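Local coordinates for protein glycoside hydrolase, family 11\:clostridium cellulosome enzyme, dockerin type i\:polysaccharide (PDB 2C71) that probably removes acetyl groups from the xylan of plant cell walls, acting as a metal-dependent family 4 carbohydrate esterase that binds a magnesium ion, at residues Val43-Arg52 / Ala88-Thr96. Residues are numbered along the deposited sequence; the frame is centred on the assembly and turned at random.
Sequences VNDSTAAIIR and AVIQKYAGT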
loop_
_atom_site.group_PDB
_atom_site.type_symbol
_atom_site.label_atom_id
_atom_site.label_comp_id
_atom_site.label_asym_id
_atom_site.label_seq_id
_atom_site.Cartn_x
_atom_site.Cartn_y
_atom_site.Cartn_z
ATOM N N VAL A 43 -8.417 1.282 -12.053
ATOM C CA VAL A 43 -9.634 1.538 -11.305
ATOM C C VAL A 43 -10.737 1.964 -12.258
ATOM O O VAL A 43 -10.699 3.078 -12.800
ATOM C CB VAL A 43 -9.378 2.624 -10.224
ATOM C CG1 VAL A 43 -10.660 2.884 -9.443
ATOM C CG2 VAL A 43 -8.280 2.211 -9.269
ATOM N N ASN A 44 -11.728 1.097 -12.459
ATOM C CA ASN A 44 -12.747 1.324 -13.471
ATOM C C ASN A 44 -13.997 0.524 -13.107
ATOM O O ASN A 44 -14.051 -0.076 -12.029
ATOM C CB ASN A 44 -12.220 1.012 -14.874
ATOM C CG ASN A 44 -11.823 -0.454 -15.089
ATOM O OD1 ASN A 44 -11.074 -0.749 -16.032
ATOM N ND2 ASN A 44 -12.341 -1.354 -14.305
ATOM N N ASP A 45 -15.027 0.589 -13.937
ATOM C CA ASP A 45 -16.244 -0.111 -13.584
ATOM C C ASP A 45 -15.790 -1.483 -13.114
ATOM O O ASP A 45 -16.072 -1.896 -11.990
ATOM C CB ASP A 45 -17.176 -0.224 -14.792
ATOM C CG ASP A 45 -18.089 0.979 -14.935
ATOM O OD1 ASP A 45 -17.743 2.055 -14.401
ATOM O OD2 ASP A 45 -19.152 0.850 -15.576
ATOM N N SER A 46 -15.063 -2.194 -14.025
ATOM C CA SER A 46 -14.726 -3.619 -13.847
ATOM C C SER A 46 -14.217 -3.905 -12.444
ATOM O O SER A 46 -14.476 -4.980 -11.904
ATOM C CB SER A 46 -13.713 -4.132 -14.887
ATOM O OG SER A 46 -13.472 -5.527 -14.680
ATOM N N THR A 47 -13.459 -2.970 -11.882
ATOM C CA THR A 47 -12.837 -3.124 -10.570
ATOM C C THR A 47 -13.526 -2.335 -9.447
ATOM O O THR A 47 -13.057 -2.335 -8.317
ATOM C CB THR A 47 -11.338 -2.822 -10.614
ATOM O OG1 THR A 47 -11.181 -1.502 -11.106
ATOM C CG2 THR A 47 -10.577 -3.841 -11.469
ATOM N N ALA A 48 -14.662 -1.713 -9.753
ATOM C CA ALA A 48 -15.358 -0.908 -8.745
ATOM C C ALA A 48 -15.732 -1.720 -7.518
ATOM O O ALA A 48 -15.560 -1.239 -6.382
ATOM C CB ALA A 48 -16.634 -0.291 -9.367
ATOM N N ALA A 49 -16.292 -2.890 -7.722
ATOM C CA ALA A 49 -16.756 -3.674 -6.572
ATOM C C ALA A 49 -15.612 -4.102 -5.667
ATOM O O ALA A 49 -15.770 -4.137 -4.442
ATOM C CB ALA A 49 -17.553 -4.889 -7.008
ATOM N N ILE A 50 -14.458 -4.458 -6.236
ATOM C CA ILE A 50 -13.348 -4.889 -5.405
ATOM C C ILE A 50 -12.721 -3.724 -4.659
ATOM O O ILE A 50 -12.295 -3.837 -3.521
ATOM C CB ILE A 50 -12.318 -5.746 -6.159
ATOM C CG1 ILE A 50 -11.516 -6.556 -5.164
ATOM C CG2 ILE A 50 -11.481 -4.948 -7.114
ATOM C CD1 ILE A 50 -10.696 -7.673 -5.772
ATOM N N ILE A 51 -12.683 -2.560 -5.299
ATOM C CA ILE A 51 -12.263 -1.305 -4.619
ATOM C C ILE A 51 -13.196 -1.040 -3.446
ATOM O O ILE A 51 -12.752 -0.726 -2.335
ATOM C CB ILE A 51 -12.240 -0.156 -5.664
ATOM C CG1 ILE A 51 -11.001 -0.273 -6.551
ATOM C CG2 ILE A 51 -12.369 1.207 -5.047
ATOM C CD1 ILE A 51 -9.695 0.153 -5.886
ATOM N N ARG A 52 -14.510 -1.172 -3.664
ATOM C CA ARG A 52 -15.464 -0.920 -2.599
ATOM C C ARG A 52 -15.344 -1.982 -1.511
ATOM O O ARG A 52 -15.502 -1.661 -0.315
ATOM C CB ARG A 52 -16.880 -0.772 -3.206
ATOM C CG ARG A 52 -17.961 -0.254 -2.261
ATOM C CD ARG A 52 -17.699 1.094 -1.640
ATOM N NE ARG A 52 -18.017 2.267 -2.457
ATOM C CZ ARG A 52 -18.772 3.311 -2.055
ATOM N NH1 ARG A 52 -19.361 3.362 -0.861
ATOM N NH2 ARG A 52 -18.891 4.365 -2.823
ATOM N N ALA A 88 -9.595 10.869 -8.375
ATOM C CA ALA A 88 -10.969 10.983 -8.841
ATOM C C ALA A 88 -11.639 9.636 -9.029
ATOM O O ALA A 88 -12.816 9.448 -8.681
ATOM C CB ALA A 88 -11.043 11.790 -10.118
ATOM N N VAL A 89 -10.919 8.650 -9.594
ATOM C CA VAL A 89 -11.526 7.330 -9.779
ATOM C C VAL A 89 -11.690 6.624 -8.459
ATOM O O VAL A 89 -12.685 5.913 -8.265
ATOM C CB VAL A 89 -10.806 6.489 -10.846
ATOM C CG1 VAL A 89 -10.985 7.030 -12.245
ATOM C CG2 VAL A 89 -9.337 6.253 -10.523
ATOM N N ILE A 90 -10.749 6.816 -7.535
ATOM C CA ILE A 90 -10.922 6.235 -6.204
ATOM C C ILE A 90 -12.172 6.812 -5.525
ATOM O O ILE A 90 -13.001 6.087 -4.971
ATOM C CB ILE A 90 -9.686 6.443 -5.331
ATOM C CG1 ILE A 90 -8.489 5.690 -5.905
ATOM C CG2 ILE A 90 -9.979 6.029 -3.867
ATOM C CD1 ILE A 90 -7.164 6.122 -5.351
ATOM N N GLN A 91 -12.333 8.106 -5.579
ATOM C CA GLN A 91 -13.524 8.740 -4.967
ATOM C C GLN A 91 -14.809 8.184 -5.567
ATOM O O GLN A 91 -15.796 7.926 -4.878
ATOM C CB GLN A 91 -13.443 10.254 -5.109
ATOM C CG GLN A 91 -14.629 10.991 -4.546
ATOM C CD GLN A 91 -14.877 10.860 -3.069
ATOM O OE1 GLN A 91 -13.979 11.019 -2.215
ATOM N NE2 GLN A 91 -16.137 10.558 -2.748
ATOM N N LYS A 92 -14.812 8.039 -6.875
ATOM C CA LYS A 92 -16.004 7.606 -7.584
ATOM C C LYS A 92 -16.511 6.257 -7.074
ATOM O O LYS A 92 -17.736 6.065 -6.901
ATOM C CB LYS A 92 -15.730 7.560 -9.093
ATOM C CG LYS A 92 -16.940 7.164 -9.897
ATOM C CD LYS A 92 -16.675 7.308 -11.338
ATOM C CE LYS A 92 -17.784 6.763 -12.203
ATOM N NZ LYS A 92 -17.446 6.906 -13.690
ATOM N N TYR A 93 -15.601 5.318 -6.831
ATOM C CA TYR A 93 -15.991 3.927 -6.598
ATOM C C TYR A 93 -15.923 3.555 -5.118
ATOM O O TYR A 93 -16.692 2.723 -4.635
ATOM C CB TYR A 93 -15.115 2.981 -7.421
ATOM C CG TYR A 93 -15.249 3.167 -8.916
ATOM C CD1 TYR A 93 -16.482 3.048 -9.542
ATOM C CD2 TYR A 93 -14.142 3.465 -9.700
ATOM C CE1 TYR A 93 -16.610 3.218 -10.908
ATOM C CE2 TYR A 93 -14.260 3.637 -11.066
ATOM C CZ TYR A 93 -15.495 3.512 -11.664
ATOM O OH TYR A 93 -15.618 3.682 -13.025
ATOM N N ALA A 94 -14.992 4.183 -4.410
ATOM C CA ALA A 94 -14.742 3.917 -3.002
ATOM C C ALA A 94 -15.451 4.859 -2.063
ATOM O O ALA A 94 -15.719 4.511 -0.922
ATOM C CB ALA A 94 -13.238 3.946 -2.662
ATOM N N GLY A 95 -15.731 6.068 -2.539
ATOM C CA GLY A 95 -16.328 7.097 -1.707
ATOM C C GLY A 95 -15.351 7.748 -0.745
ATOM O O GLY A 95 -15.757 8.468 0.167
ATOM N N THR A 96 -14.056 7.508 -0.948
ATOM C CA THR A 96 -13.017 8.102 -0.116
ATOM C C THR A 96 -12.026 8.894 -0.948
ATOM O O THR A 96 -12.041 8.849 -2.183
ATOM C CB THR A 96 -12.254 7.043 0.694
ATOM O OG1 THR A 96 -11.620 6.129 -0.206
ATOM C CG2 THR A 96 -13.201 6.277 1.606
#
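In this NodB-homology domain, two helices packed on the parallel sheet meet through Tyr93, which reaches from the last turn of helix 76-94 to the start of helix 45-56 and the loop leading into it. The short helical segments cross at -68°, their axes 8.9 Å apart at closest approach. CG anti to its own carbonyl carbon (chi1 -63°) carries the tyrosine ring alongside Ala48 and Val43. Ala48 CB lies 3.3 Å from Tyr93 CD1, approaching the ring obliquely, while Val43 CG1 meets the ring edge 3.5 Å from CD2. The two faces are occupied near the rim by Asn44 O and, on the opposite side, by Lys92 CG. In one of two conformers of Asp45, Tyr93 OH donates to Asp45 OD1 over 3.0 Å, meeting that oxygen's anti lone pair, with carboxylate and ring almost perpendicular. Likewise, in one conformer of Arg52, Tyr93 O accepts the NE hydrogen at 2.6 Å, near the guanidinium plane, and a weak bond from NH2. Bends at chi2 and chi3 bring the guanidinium over the C-terminal end of helix 76-94, where Ala94 O sits above the centre of one face and Gly95 leaves the helix with positive phi. Apolar contacts complete the interface: Val43 CB touches Val89 CG2 at 3.6 Å, and Ile51 CG2 reaches Ala94 CB at 3.7 Å. Val43, Ile51 and Ile90 continue onto Val38 of strand 35-38, and Ile51, Ile90 and Ala94 onto Ile61 of strand 60-63, while Ile50 turns to helix 17-30, so helix 45-56 is packed between that helix and helix 76-94.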